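Local coordinates for protein amidase, hydantoinase/carbamoylase family (Burkholderia ambifaria, PDB 5TP4) that probably hydrolyses N-carbamoyl-L-amino acids, as a zinc-dependent amidase of the peptidase M20 family, at residues 11-16 and 121-126; 87-92 and 410-415; 112-117 and 403-408; 130-135 and 192-197; 344-349 and 378-383. All coordinates share one frame; numbering follows the deposited sequence. Where two conformers were deposited one is given.

Contact 1: 11-16 and 121-126; sequences DLLEID and AGIVTD
Leu13 and Ile123 meet tip to tip, CD2 of Leu13 standing 3.6 Å from CD1 of Ile123. Each side chain spends its length reaching for the other. The leucine leaves its loop with CG anti to the backbone N (chi1 -177°), an orientation that carries both methyls forward and lets them divide the work. While CD2 goes to the isoleucine, CD1 turns to the end of helix 105-121, where it lies 4.3 Å from CB of Ala121. On the other side Ile123 keeps CG1 beside its backbone N and is extended from there (chi2 168°), which makes CD1 the foremost atom of the branch.

Gly122 ends the helix in a Schellman motif, its positive phi accompanied by two bonds back into the last turn, with Ala121 and Ile123 on either side of it in sequence. Both direct their CB toward segment 11-16. The backbones stay well apart, the nearest pair being CA of Leu13 and CA of Ala121 at 8.9 Å.

The surroundings continue the same apolar patch, with Leu413 of helix 398-416 against Leu13, and Leu118 and Val418 against Ile123. Polar anchoring of the loop comes from neighbours: Asn410 ND2 binds Leu13 O, and Asn406 OD1 takes the amide of Ile15.

Methyl groups alone bridge the two segments, burying 88 Å² in all. Such dispersion and hydrophobic contact has little directionality; it joins the N-terminal loop to the end of helix 105-121 without dictating their alignment, whereas the side-chain-to-backbone bonds from Asn410 and Asn406 are directional and more likely to set the loop's position.

Contact 2: 87-92 and 410-415; sequences VLIGSH and NAVLAR. With ZN (zinc ion), chain P.
Arg415 enters an otherwise aliphatic contact with its hydrocarbon part: its CG packs 3.8 Å from CG2 of Val87, and the chain then bends at chi2 (68°) before its NE makes a salt bridge with Asp192. The setting is helix-on-sheet packing in the alpha/beta zinc domain of the M20 family. Helix 398-416 lies over strand 87-91 and runs nearly antiparallel to it, at 161° with the segment axes 9.5 Å apart. The strand itself is held between two parallel neighbours, 129-133 and 193-199.

Val412 carries the helix side of the contact. It slides past Val87 in the opposite direction, bringing the two CG1 methyls of Val87 and Val412 to 4.0 Å. Its other methyl is met by Ile89, whose CB does not point at the helix but whose end swings nearer, placing CD1 of Ile89 3.8 Å from CG2 of Val412. Leu129 and Phe195, from the strands flanking 87-91, also touch Val412.

The same strand leads from this hydrophobic end to the metal. Ser91 OG is bonded to Glu196 OE1, and one residue later His92 turns its ring to the zinc ion, which His198 also binds. NE2 of His92 lies 2.5 Å from the zinc, and two waters complete the observed ligands at 2.4 and 2.3 Å from the metal.

Contact 3: 112-117 and 403-408; sequences LEVVRT and RGTNVL
Val114, Thr405 and Leu408 form a buried helix-helix crossing on one face of the alpha/beta domain, where helices 105-121 and 398-416 lie together against the central sheet. Their segment axes come within 10.0 Å of each other at a signed angle of -67°, steep enough to restrict the touching residues to a small patch; 127 Å² is buried.

Val114 supplies the principal surface from its helix, through one methyl. Its CG2 stands anti to the carbonyl carbon and approaches two residues a turn apart, lying 4.2 Å from CD2 of Leu408 and 4.3 Å from CG2 of Thr405. Val114 and Leu408 cross at about a right angle, and the atoms that meet are a terminal methyl of each.

Thr405 is used by halves. Its methyl faces the other helix and also approaches CG of Glu113 at 4.4 Å, while OG1 is bonded to Val401 O in its own helix and to Tyr106 OH.

Beyond its aliphatic contact, Glu113 gathers polar partners on OE2: a salt bridge from Arg19, the amide of Asp16, and a hydrogen bond from OG1 of Thr117, which reaches OE2 of Glu113 at 2.7 Å from above the carboxylate plane.

Contact 4: 130-135 and 192-197; sequences EIVSWT and DAYFEA. With EDO (1,2-ethanediol), chain S.
Tyr194 stretches from strand 193-199 to Val132 on strand 129-133 and to Trp134 just beyond its end; the two strands are not neighbours, since strand 87-91 runs between them. From CB, the side chain points CG away from the backbone N (chi1 175°), and although the CB itself is not aimed at the other segment, the ring brings its far end there. Leu88, on the intervening strand, is touched on the way.

CE1 is the first ring atom to make contact. It has CG1 of Val132 4.1 Å away at the edge of the tyrosine ring, and it lies 3.8 Å from CZ2 of Trp134, in the plane of the indole. The two aromatic groups slide past each other in opposite directions with planes at 50°, an oblique pairing. Val132 also steadies the tryptophan, laying CG2 over the centre of one indole face, 3.7 Å above its plane.

Next along the ring, CZ of Tyr194 lies 3.7 Å from NE1 of Trp134. At the tip, OH of Tyr194 accepts a hydrogen bond from NE1 of Trp134 at 3.0 Å and 156°, almost in the indole plane. It donates one to OE2 of Glu196, 2.7 Å from OH of Tyr194, meeting that oxygen from above the carboxylate plane.

The buried hydroxyl thus works as both acceptor and donor, and the chain Trp134-Tyr194-Glu196 helps to fix the turn of the indole, together with Val132 CG2 on its face and Phe152. The side chains of Trp134 and the zinc ligand His92 are about 5 Å apart, consistent with this mix of directional bonds and apolar packing helping to order the surroundings of the metal site.

Contact 5: 344-349 and 378-383; sequences ELVARA and AMVFIP
Val346 gives up the most surface, 69 Å², and sets its two methyls against Val380 and Ala378, which follow with 26 and 21 Å². Together they pack helix 340-353 onto strand 377-382 of the central sheet, the segment axes inclined at 36°.

The valine of the helix works as a fork. Its chi1 of 173° puts CG1 opposite the amide nitrogen, and its methyls spread along the strand. CG2 of Val346 lies 4.0 Å from CB of Ala378, whereas CG1 of Val346 reaches 4.1 Å from CG2 of Val380. That Val380 methyl is equally far from both prongs, so it sits astride the fork, the two valines meeting aslant.

Between Ala378 and Val380 the strand presents its backbone, and O of Met379 is 4.0 Å from CG1 of Val346. The Met379 side chain starts out away from the helix and touches the zinc ligand His198 on strand 193-199. Val407 of helix 398-416 packs beside Val346 on the helix face.

Alanine and valine offer short, branched or minimal hydrocarbon surfaces, consistent with a segment-axis separation of 8.5 Å. The contact is therefore apolar packing between aliphatic groups, with little directionality, and it backs a strand whose other side borders the metal site.

How the contacts relate
From the N terminus, the loop 11-16 waits until 121-126 to close contact 1, across helices 17-28, 45-60 and 105-121. Inside that span contacts 2 and 3 open, at 87-92 and 112-117, and both cross contact 1 because they end on helix 398-416 near the C terminus. Contact 3 lies within contact 2, and both enclose contacts 4 and 5, which follow each other in series. Contact 4 spans the sheet across strand 87-91; contact 5 adds helix 340-353 to strand 377-382, which pairs with 193-199. Helix 398-416 is thus shared, joining the N-terminal loop, helix 105-121 and helix 340-353 to the sheet carrying the zinc histidines.

Contact 1: 11-16 and 121-126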
# COMPACT_ATOMS: atom_id res chain seq x y z
N ASP B 11 -3.24 -14.99 54.51
CA ASP B 11 -3.76 -13.85 55.26
C ASP B 11 -4.54 -12.89 54.36
O ASP B 11 -5.37 -12.12 54.87
CB ASP B 11 -2.62 -13.09 55.94
CG ASP B 11 -1.99 -13.88 57.08
OD1 ASP B 11 -2.54 -14.93 57.48
OD2 ASP B 11 -0.93 -13.45 57.55
N LEU B 12 -4.31 -12.94 53.04
CA LEU B 12 -5.07 -12.18 52.04
C LEU B 12 -5.04 -10.68 52.35
O LEU B 12 -6.07 -9.99 52.36
CB LEU B 12 -6.51 -12.69 51.94
CG LEU B 12 -6.71 -14.13 51.46
CD1 LEU B 12 -8.19 -14.43 51.23
CD2 LEU B 12 -5.88 -14.41 50.20
N LEU B 13 -3.84 -10.18 52.64
CA LEU B 13 -3.67 -8.75 52.80
C LEU B 13 -4.07 -8.04 51.52
O LEU B 13 -3.58 -8.39 50.44
CB LEU B 13 -2.20 -8.44 53.13
CG LEU B 13 -1.85 -6.99 53.41
CD1 LEU B 13 -2.49 -6.53 54.72
CD2 LEU B 13 -0.33 -6.84 53.45
N GLU B 14 -4.95 -7.03 51.62
CA GLU B 14 -5.49 -6.34 50.46
C GLU B 14 -5.11 -4.86 50.46
O GLU B 14 -4.86 -4.26 51.52
CB GLU B 14 -7.01 -6.44 50.41
CG GLU B 14 -7.50 -7.83 50.21
CD GLU B 14 -8.99 -7.90 49.98
OE1 GLU B 14 -9.65 -6.84 50.01
OE2 GLU B 14 -9.50 -9.02 49.77
N ILE B 15 -5.08 -4.27 49.26
CA ILE B 15 -4.85 -2.83 49.13
C ILE B 15 -6.12 -2.01 49.33
O ILE B 15 -7.23 -2.56 49.53
CB ILE B 15 -4.25 -2.49 47.76
CG1 ILE B 15 -5.28 -2.79 46.65
CG2 ILE B 15 -2.92 -3.28 47.58
CD1 ILE B 15 -5.16 -1.85 45.46
N ASP B 16 -5.98 -0.69 49.25
CA ASP B 16 -7.10 0.24 49.24
C ASP B 16 -7.38 0.54 47.78
O ASP B 16 -6.74 1.40 47.17
CB ASP B 16 -6.76 1.50 50.03
CG ASP B 16 -7.94 2.44 50.18
OD1 ASP B 16 -8.86 2.44 49.32
OD2 ASP B 16 -7.94 3.20 51.16
N ALA B 121 -0.63 -1.12 57.36
CA ALA B 121 -0.60 -2.36 58.12
C ALA B 121 0.54 -2.43 59.12
O ALA B 121 0.62 -3.40 59.88
CB ALA B 121 -0.50 -3.55 57.17
N GLY B 122 1.44 -1.45 59.13
CA GLY B 122 2.60 -1.52 60.00
C GLY B 122 3.59 -2.60 59.66
O GLY B 122 4.25 -3.13 60.56
N ILE B 123 3.74 -2.94 58.38
CA ILE B 123 4.57 -4.07 57.97
C ILE B 123 5.94 -3.56 57.58
O ILE B 123 6.07 -2.62 56.78
CB ILE B 123 3.93 -4.85 56.81
CG1 ILE B 123 2.73 -5.65 57.31
CG2 ILE B 123 4.96 -5.75 56.12
CD1 ILE B 123 1.88 -6.20 56.18
N VAL B 124 6.98 -4.19 58.14
CA VAL B 124 8.36 -3.95 57.75
C VAL B 124 8.83 -5.18 56.99
O VAL B 124 8.66 -6.31 57.47
CB VAL B 124 9.24 -3.69 58.98
CG1 VAL B 124 10.68 -3.51 58.55
CG2 VAL B 124 8.73 -2.46 59.71
N THR B 125 9.36 -4.98 55.80
CA THR B 125 9.83 -6.12 55.03
C THR B 125 11.25 -6.45 55.45
O THR B 125 11.92 -5.70 56.17
CB THR B 125 9.74 -5.84 53.52
OG1 THR B 125 10.53 -4.70 53.19
CG2 THR B 125 8.28 -5.54 53.08
N ASP B 126 11.70 -7.64 55.04
CA ASP B 126 13.09 -8.02 55.26
C ASP B 126 13.98 -7.35 54.21
O ASP B 126 14.81 -6.49 54.54
CB ASP B 126 13.22 -9.54 55.22
CG ASP B 126 14.61 -10.01 55.52
OD1 ASP B 126 15.21 -9.49 56.50
OD2 ASP B 126 15.11 -10.89 54.80

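Contact 2: 87-92 and 410-415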
# COMPACT_ATOMS: atom_id res chain seq x y z
N VAL B 87 13.75 -5.62 46.36
CA VAL B 87 12.73 -6.07 45.43
C VAL B 87 12.17 -4.81 44.78
O VAL B 87 11.74 -3.89 45.48
CB VAL B 87 11.63 -6.86 46.15
CG1 VAL B 87 10.47 -7.15 45.17
CG2 VAL B 87 12.23 -8.11 46.76
N LEU B 88 12.19 -4.77 43.45
CA LEU B 88 11.90 -3.55 42.70
C LEU B 88 10.57 -3.75 42.00
O LEU B 88 10.36 -4.77 41.36
CB LEU B 88 13.03 -3.29 41.70
CG LEU B 88 13.19 -2.05 40.84
CD1 LEU B 88 13.22 -0.74 41.64
CD2 LEU B 88 14.48 -2.23 40.06
N ILE B 89 9.67 -2.78 42.16
CA ILE B 89 8.39 -2.73 41.46
C ILE B 89 8.49 -1.58 40.48
O ILE B 89 8.72 -0.45 40.89
CB ILE B 89 7.23 -2.46 42.43
CG1 ILE B 89 7.11 -3.58 43.48
CG2 ILE B 89 5.91 -2.24 41.67
CD1 ILE B 89 6.01 -3.28 44.51
N GLY B 90 8.29 -1.84 39.19
CA GLY B 90 8.49 -0.77 38.23
C GLY B 90 7.46 -0.75 37.12
O GLY B 90 6.70 -1.71 36.92
N SER B 91 7.45 0.38 36.42
CA SER B 91 6.86 0.53 35.10
C SER B 91 7.31 1.91 34.61
O SER B 91 8.48 2.27 34.82
CB SER B 91 5.34 0.36 35.12
OG SER B 91 4.87 0.02 33.82
N HIS B 92 6.43 2.71 34.00
CA HIS B 92 6.87 4.00 33.47
C HIS B 92 5.74 5.02 33.47
O HIS B 92 4.59 4.68 33.19
CB HIS B 92 7.39 3.85 32.04
CG HIS B 92 6.35 3.44 31.06
ND1 HIS B 92 5.67 4.34 30.26
CD2 HIS B 92 5.85 2.21 30.75
CE1 HIS B 92 4.81 3.69 29.51
NE2 HIS B 92 4.89 2.40 29.78
N ASN B 410 1.08 -9.27 47.17
CA ASN B 410 1.38 -10.48 47.91
C ASN B 410 2.52 -11.26 47.28
O ASN B 410 3.25 -11.96 48.00
CB ASN B 410 0.12 -11.34 48.05
CG ASN B 410 -0.76 -10.85 49.18
OD1 ASN B 410 -0.57 -11.26 50.32
ND2 ASN B 410 -1.69 -9.91 48.88
N ALA B 411 2.71 -11.14 45.97
CA ALA B 411 3.91 -11.73 45.38
C ALA B 411 5.16 -10.98 45.85
O ALA B 411 6.18 -11.61 46.19
CB ALA B 411 3.84 -11.72 43.86
N VAL B 412 5.10 -9.64 45.90
CA VAL B 412 6.26 -8.87 46.36
C VAL B 412 6.56 -9.19 47.82
O VAL B 412 7.73 -9.34 48.20
CB VAL B 412 6.03 -7.37 46.13
CG1 VAL B 412 7.01 -6.49 46.99
CG2 VAL B 412 6.11 -7.03 44.62
N LEU B 413 5.52 -9.28 48.68
CA LEU B 413 5.76 -9.60 50.09
C LEU B 413 6.35 -10.99 50.26
O LEU B 413 7.21 -11.20 51.12
CB LEU B 413 4.47 -9.50 50.89
CG LEU B 413 4.03 -8.09 51.22
CD1 LEU B 413 2.90 -8.11 52.23
CD2 LEU B 413 5.18 -7.25 51.74
N ALA B 414 5.88 -11.96 49.48
CA ALA B 414 6.48 -13.28 49.56
C ALA B 414 7.96 -13.22 49.21
O ALA B 414 8.79 -13.82 49.89
CB ALA B 414 5.73 -14.27 48.65
N ARG B 415 8.30 -12.43 48.19
CA ARG B 415 9.69 -12.35 47.75
C ARG B 415 10.54 -11.59 48.77
O ARG B 415 11.65 -12.03 49.11
CB ARG B 415 9.75 -11.68 46.38
CG ARG B 415 11.16 -11.65 45.79
CD ARG B 415 11.65 -13.07 45.42
NE ARG B 415 12.92 -12.99 44.72
CZ ARG B 415 13.47 -13.96 43.99
NH1 ARG B 415 12.88 -15.14 43.85
NH2 ARG B 415 14.63 -13.71 43.39
ZN ZN P . 3.58 0.49 28.93
O HOH W 1 5.51 -0.94 29.40
O HOH W 2 4.05 0.35 26.72

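Contact 3: 112-117 and 403-408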
# COMPACT_ATOMS: atom_id res chain seq x y z
N LEU B 112 3.20 2.33 44.43
CA LEU B 112 2.92 3.27 45.50
C LEU B 112 1.82 2.74 46.42
O LEU B 112 1.91 2.86 47.64
CB LEU B 112 2.53 4.63 44.92
CG LEU B 112 2.06 5.70 45.92
CD1 LEU B 112 3.17 6.11 46.90
CD2 LEU B 112 1.56 6.93 45.14
N GLU B 113 0.78 2.14 45.84
CA GLU B 113 -0.28 1.66 46.71
C GLU B 113 0.20 0.48 47.56
O GLU B 113 -0.20 0.34 48.71
CB GLU B 113 -1.53 1.29 45.88
CG GLU B 113 -2.65 0.56 46.66
CD GLU B 113 -3.16 1.36 47.86
OE1 GLU B 113 -3.16 2.61 47.79
OE2 GLU B 113 -3.56 0.72 48.88
N VAL B 114 1.08 -0.37 47.00
CA VAL B 114 1.71 -1.41 47.81
C VAL B 114 2.35 -0.80 49.05
O VAL B 114 2.15 -1.27 50.17
CB VAL B 114 2.72 -2.20 46.97
CG1 VAL B 114 3.62 -3.05 47.86
CG2 VAL B 114 1.96 -3.09 45.99
N VAL B 115 3.13 0.26 48.87
CA VAL B 115 3.79 0.88 50.00
C VAL B 115 2.78 1.49 50.96
O VAL B 115 2.89 1.34 52.18
CB VAL B 115 4.82 1.90 49.51
CG1 VAL B 115 5.33 2.78 50.70
CG2 VAL B 115 5.99 1.15 48.84
N ARG B 116 1.77 2.18 50.44
CA ARG B 116 0.78 2.81 51.32
C ARG B 116 0.05 1.75 52.14
O ARG B 116 -0.25 1.96 53.32
CB ARG B 116 -0.23 3.61 50.51
CG ARG B 116 0.35 4.88 49.89
CD ARG B 116 -0.67 5.52 48.93
NE ARG B 116 -0.29 6.90 48.62
CZ ARG B 116 -1.01 7.69 47.83
NH1 ARG B 116 -2.11 7.21 47.24
NH2 ARG B 116 -0.64 8.96 47.64
N THR B 117 -0.21 0.60 51.52
CA THR B 117 -0.82 -0.51 52.24
C THR B 117 0.11 -1.08 53.31
O THR B 117 -0.31 -1.31 54.45
CB THR B 117 -1.28 -1.57 51.23
OG1 THR B 117 -2.50 -1.09 50.61
CG2 THR B 117 -1.54 -2.92 51.89
N ARG B 403 -7.62 -5.89 42.03
CA ARG B 403 -7.21 -7.29 42.23
C ARG B 403 -5.82 -7.56 41.68
O ARG B 403 -5.05 -8.30 42.29
CB ARG B 403 -8.25 -8.22 41.62
CG ARG B 403 -9.58 -8.20 42.44
CD ARG B 403 -10.65 -9.05 41.85
NE ARG B 403 -11.14 -8.48 40.62
CZ ARG B 403 -12.17 -8.96 39.93
NH1 ARG B 403 -12.82 -10.04 40.36
NH2 ARG B 403 -12.53 -8.35 38.80
N GLY B 404 -5.45 -6.96 40.55
CA GLY B 404 -4.08 -7.10 40.08
C GLY B 404 -3.07 -6.59 41.09
O GLY B 404 -1.99 -7.16 41.25
N THR B 405 -3.41 -5.49 41.79
CA THR B 405 -2.50 -4.94 42.79
C THR B 405 -2.46 -5.80 44.05
O THR B 405 -1.41 -5.90 44.70
CB THR B 405 -2.87 -3.50 43.10
OG1 THR B 405 -3.04 -2.80 41.86
CG2 THR B 405 -1.76 -2.77 43.88
N ASN B 406 -3.58 -6.42 44.43
CA ASN B 406 -3.54 -7.41 45.50
C ASN B 406 -2.57 -8.54 45.18
O ASN B 406 -1.84 -9.01 46.06
CB ASN B 406 -4.93 -7.99 45.76
CG ASN B 406 -5.83 -7.00 46.48
OD1 ASN B 406 -5.35 -6.06 47.14
ND2 ASN B 406 -7.14 -7.23 46.40
N VAL B 407 -2.55 -8.99 43.92
CA VAL B 407 -1.62 -10.04 43.52
C VAL B 407 -0.19 -9.51 43.56
O VAL B 407 0.72 -10.18 44.08
CB VAL B 407 -1.98 -10.58 42.13
CG1 VAL B 407 -0.83 -11.45 41.58
CG2 VAL B 407 -3.27 -11.42 42.22
N LEU B 408 0.03 -8.31 43.02
CA LEU B 408 1.37 -7.71 43.06
C LEU B 408 1.86 -7.60 44.49
O LEU B 408 3.00 -7.96 44.81
CB LEU B 408 1.34 -6.33 42.40
CG LEU B 408 2.67 -5.55 42.41
CD1 LEU B 408 3.68 -6.30 41.50
CD2 LEU B 408 2.45 -4.12 41.95

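Contact 4: 130-135 and 192-197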
# COMPACT_ATOMS: atom_id res chain seq x y z
N GLU B 130 11.75 -1.05 46.38
CA GLU B 130 11.92 0.19 45.63
C GLU B 130 10.86 0.22 44.54
O GLU B 130 10.49 -0.83 44.00
CB GLU B 130 13.32 0.31 45.03
CG GLU B 130 14.38 0.62 46.11
CD GLU B 130 15.78 0.80 45.55
OE1 GLU B 130 15.90 1.05 44.34
OE2 GLU B 130 16.76 0.73 46.33
N ILE B 131 10.35 1.40 44.26
CA ILE B 131 9.45 1.60 43.13
C ILE B 131 10.23 2.42 42.11
O ILE B 131 10.94 3.37 42.48
CB ILE B 131 8.16 2.35 43.54
CG1 ILE B 131 7.52 1.75 44.77
CG2 ILE B 131 7.18 2.38 42.38
CD1 ILE B 131 6.55 2.79 45.34
N VAL B 132 10.11 2.06 40.83
CA VAL B 132 10.85 2.77 39.79
C VAL B 132 9.93 3.14 38.62
O VAL B 132 9.03 2.38 38.23
CB VAL B 132 12.07 1.94 39.31
CG1 VAL B 132 11.66 0.55 38.80
CG2 VAL B 132 12.88 2.69 38.26
N SER B 133 10.11 4.36 38.12
CA SER B 133 9.58 4.76 36.84
C SER B 133 10.78 4.96 35.91
O SER B 133 11.60 5.86 36.15
CB SER B 133 8.73 6.04 36.98
OG SER B 133 8.38 6.56 35.71
N TRP B 134 10.88 4.14 34.87
CA TRP B 134 12.05 4.18 33.99
C TRP B 134 11.92 5.29 32.96
O TRP B 134 10.84 5.52 32.41
CB TRP B 134 12.21 2.85 33.26
CG TRP B 134 12.27 1.63 34.14
CD1 TRP B 134 11.25 0.72 34.41
CD2 TRP B 134 13.42 1.17 34.86
NE1 TRP B 134 11.73 -0.27 35.25
CE2 TRP B 134 13.05 -0.00 35.55
CE3 TRP B 134 14.72 1.66 35.00
CZ2 TRP B 134 13.94 -0.72 36.36
CZ3 TRP B 134 15.62 0.97 35.80
CH2 TRP B 134 15.22 -0.21 36.48
N THR B 135 13.04 5.96 32.68
CA THR B 135 13.05 7.02 31.67
C THR B 135 12.73 6.50 30.28
O THR B 135 13.26 5.47 29.85
CB THR B 135 14.42 7.70 31.66
OG1 THR B 135 14.66 8.32 32.92
CG2 THR B 135 14.52 8.73 30.53
N ASP B 192 17.14 -7.84 43.84
CA ASP B 192 16.76 -9.21 44.17
C ASP B 192 15.76 -9.78 43.17
O ASP B 192 15.83 -10.96 42.80
CB ASP B 192 16.16 -9.30 45.56
CG ASP B 192 15.76 -10.71 45.93
OD1 ASP B 192 16.65 -11.55 46.18
OD2 ASP B 192 14.55 -10.98 45.95
N ALA B 193 14.77 -8.97 42.79
CA ALA B 193 13.73 -9.39 41.86
C ALA B 193 13.05 -8.13 41.36
O ALA B 193 13.09 -7.08 42.01
CB ALA B 193 12.69 -10.31 42.51
N TYR B 194 12.45 -8.24 40.17
CA TYR B 194 11.76 -7.12 39.55
C TYR B 194 10.36 -7.58 39.20
O TYR B 194 10.19 -8.59 38.52
CB TYR B 194 12.48 -6.64 38.28
CG TYR B 194 11.73 -5.56 37.54
CD1 TYR B 194 11.85 -4.23 37.93
CD2 TYR B 194 10.92 -5.86 36.44
CE1 TYR B 194 11.18 -3.24 37.26
CE2 TYR B 194 10.22 -4.86 35.78
CZ TYR B 194 10.37 -3.55 36.20
OH TYR B 194 9.71 -2.53 35.55
N PHE B 195 9.37 -6.82 39.66
CA PHE B 195 7.97 -7.11 39.33
C PHE B 195 7.35 -5.91 38.62
O PHE B 195 7.59 -4.76 38.99
CB PHE B 195 7.17 -7.41 40.60
CG PHE B 195 7.54 -8.71 41.28
CD1 PHE B 195 8.53 -8.75 42.24
CD2 PHE B 195 6.85 -9.88 40.97
CE1 PHE B 195 8.85 -9.93 42.88
CE2 PHE B 195 7.15 -11.07 41.59
CZ PHE B 195 8.16 -11.11 42.55
N GLU B 196 6.51 -6.17 37.62
CA GLU B 196 5.84 -5.08 36.91
C GLU B 196 4.40 -5.46 36.68
O GLU B 196 4.14 -6.51 36.08
CB GLU B 196 6.53 -4.79 35.57
CG GLU B 196 5.82 -3.75 34.74
CD GLU B 196 6.72 -3.03 33.75
OE1 GLU B 196 6.20 -2.16 33.00
OE2 GLU B 196 7.94 -3.31 33.71
N ALA B 197 3.47 -4.62 37.15
CA ALA B 197 2.07 -4.80 36.81
C ALA B 197 1.73 -3.94 35.59
O ALA B 197 2.21 -2.81 35.46
CB ALA B 197 1.18 -4.44 38.00
C1 EDO S . 19.39 -0.84 42.09
O1 EDO S . 20.06 -1.04 43.34
C2 EDO S . 17.99 -0.32 42.36
O2 EDO S . 18.11 0.97 42.97

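Contact 5: 344-349 and 378-383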
# COMPACT_ATOMS: atom_id res chain seq x y z
N GLU B 344 5.95 -17.98 39.66
CA GLU B 344 5.19 -18.84 40.56
C GLU B 344 4.62 -18.05 41.74
O GLU B 344 3.55 -18.39 42.25
CB GLU B 344 6.08 -19.99 41.05
CG GLU B 344 5.44 -20.91 42.08
CD GLU B 344 6.40 -21.99 42.57
OE1 GLU B 344 6.99 -22.64 41.69
OE2 GLU B 344 6.60 -22.16 43.79
N LEU B 345 5.31 -16.99 42.18
CA LEU B 345 4.75 -16.18 43.26
C LEU B 345 3.48 -15.47 42.79
O LEU B 345 2.52 -15.31 43.56
CB LEU B 345 5.76 -15.15 43.75
CG LEU B 345 7.02 -15.74 44.41
CD1 LEU B 345 7.97 -14.63 44.82
CD2 LEU B 345 6.67 -16.62 45.63
N VAL B 346 3.50 -14.97 41.55
CA VAL B 346 2.32 -14.33 40.98
C VAL B 346 1.16 -15.31 40.94
O VAL B 346 0.03 -14.99 41.35
CB VAL B 346 2.65 -13.78 39.58
CG1 VAL B 346 1.38 -13.25 38.89
CG2 VAL B 346 3.66 -12.66 39.69
N ALA B 347 1.42 -16.52 40.44
CA ALA B 347 0.39 -17.54 40.37
C ALA B 347 -0.15 -17.87 41.75
O ALA B 347 -1.37 -17.96 41.95
CB ALA B 347 0.96 -18.80 39.69
N ARG B 348 0.74 -18.05 42.73
CA ARG B 348 0.27 -18.45 44.05
C ARG B 348 -0.58 -17.35 44.67
O ARG B 348 -1.56 -17.65 45.38
CB ARG B 348 1.45 -18.79 44.98
CG ARG B 348 2.27 -20.00 44.57
CD ARG B 348 3.44 -20.21 45.59
NE ARG B 348 4.16 -21.46 45.33
CZ ARG B 348 3.81 -22.63 45.87
NH1 ARG B 348 2.77 -22.72 46.71
NH2 ARG B 348 4.50 -23.72 45.57
N ALA B 349 -0.23 -16.08 44.45
CA ALA B 349 -1.04 -15.00 45.00
C ALA B 349 -2.42 -15.00 44.36
O ALA B 349 -3.44 -14.86 45.05
CB ALA B 349 -0.35 -13.65 44.82
N ALA B 378 9.10 -10.96 37.04
CA ALA B 378 7.77 -11.48 36.73
C ALA B 378 6.87 -10.30 36.45
O ALA B 378 7.18 -9.15 36.82
CB ALA B 378 7.16 -12.33 37.87
N MET B 379 5.75 -10.58 35.79
CA MET B 379 4.76 -9.52 35.56
C MET B 379 3.37 -9.98 35.95
O MET B 379 3.03 -11.18 35.91
CB MET B 379 4.72 -9.07 34.09
CG MET B 379 5.94 -8.26 33.62
SD MET B 379 5.68 -7.68 31.90
CE MET B 379 4.47 -6.39 32.17
N VAL B 380 2.54 -8.99 36.31
CA VAL B 380 1.11 -9.20 36.55
C VAL B 380 0.37 -8.45 35.47
O VAL B 380 0.43 -7.22 35.42
CB VAL B 380 0.66 -8.68 37.93
CG1 VAL B 380 -0.82 -9.11 38.18
CG2 VAL B 380 1.57 -9.19 39.07
N PHE B 381 -0.38 -9.17 34.61
CA PHE B 381 -1.30 -8.51 33.69
C PHE B 381 -2.71 -8.44 34.27
O PHE B 381 -3.16 -9.36 34.95
CB PHE B 381 -1.44 -9.26 32.36
CG PHE B 381 -0.41 -8.93 31.30
CD1 PHE B 381 0.52 -7.94 31.47
CD2 PHE B 381 -0.42 -9.67 30.14
CE1 PHE B 381 1.45 -7.66 30.45
CE2 PHE B 381 0.51 -9.42 29.12
CZ PHE B 381 1.44 -8.42 29.28
N ILE B 382 -3.41 -7.35 33.96
CA ILE B 382 -4.85 -7.22 34.19
C ILE B 382 -5.55 -7.00 32.85
O ILE B 382 -4.93 -6.53 31.88
CB ILE B 382 -5.18 -6.08 35.20
CG1 ILE B 382 -4.73 -4.69 34.69
CG2 ILE B 382 -4.57 -6.40 36.57
CD1 ILE B 382 -5.39 -3.54 35.45
N PRO B 383 -6.83 -7.32 32.76
CA PRO B 383 -7.54 -7.11 31.49
C PRO B 383 -7.73 -5.63 31.19
O PRO B 383 -7.70 -4.78 32.08
CB PRO B 383 -8.89 -7.81 31.70
CG PRO B 383 -9.03 -8.00 33.12
CD PRO B 383 -7.70 -7.94 33.78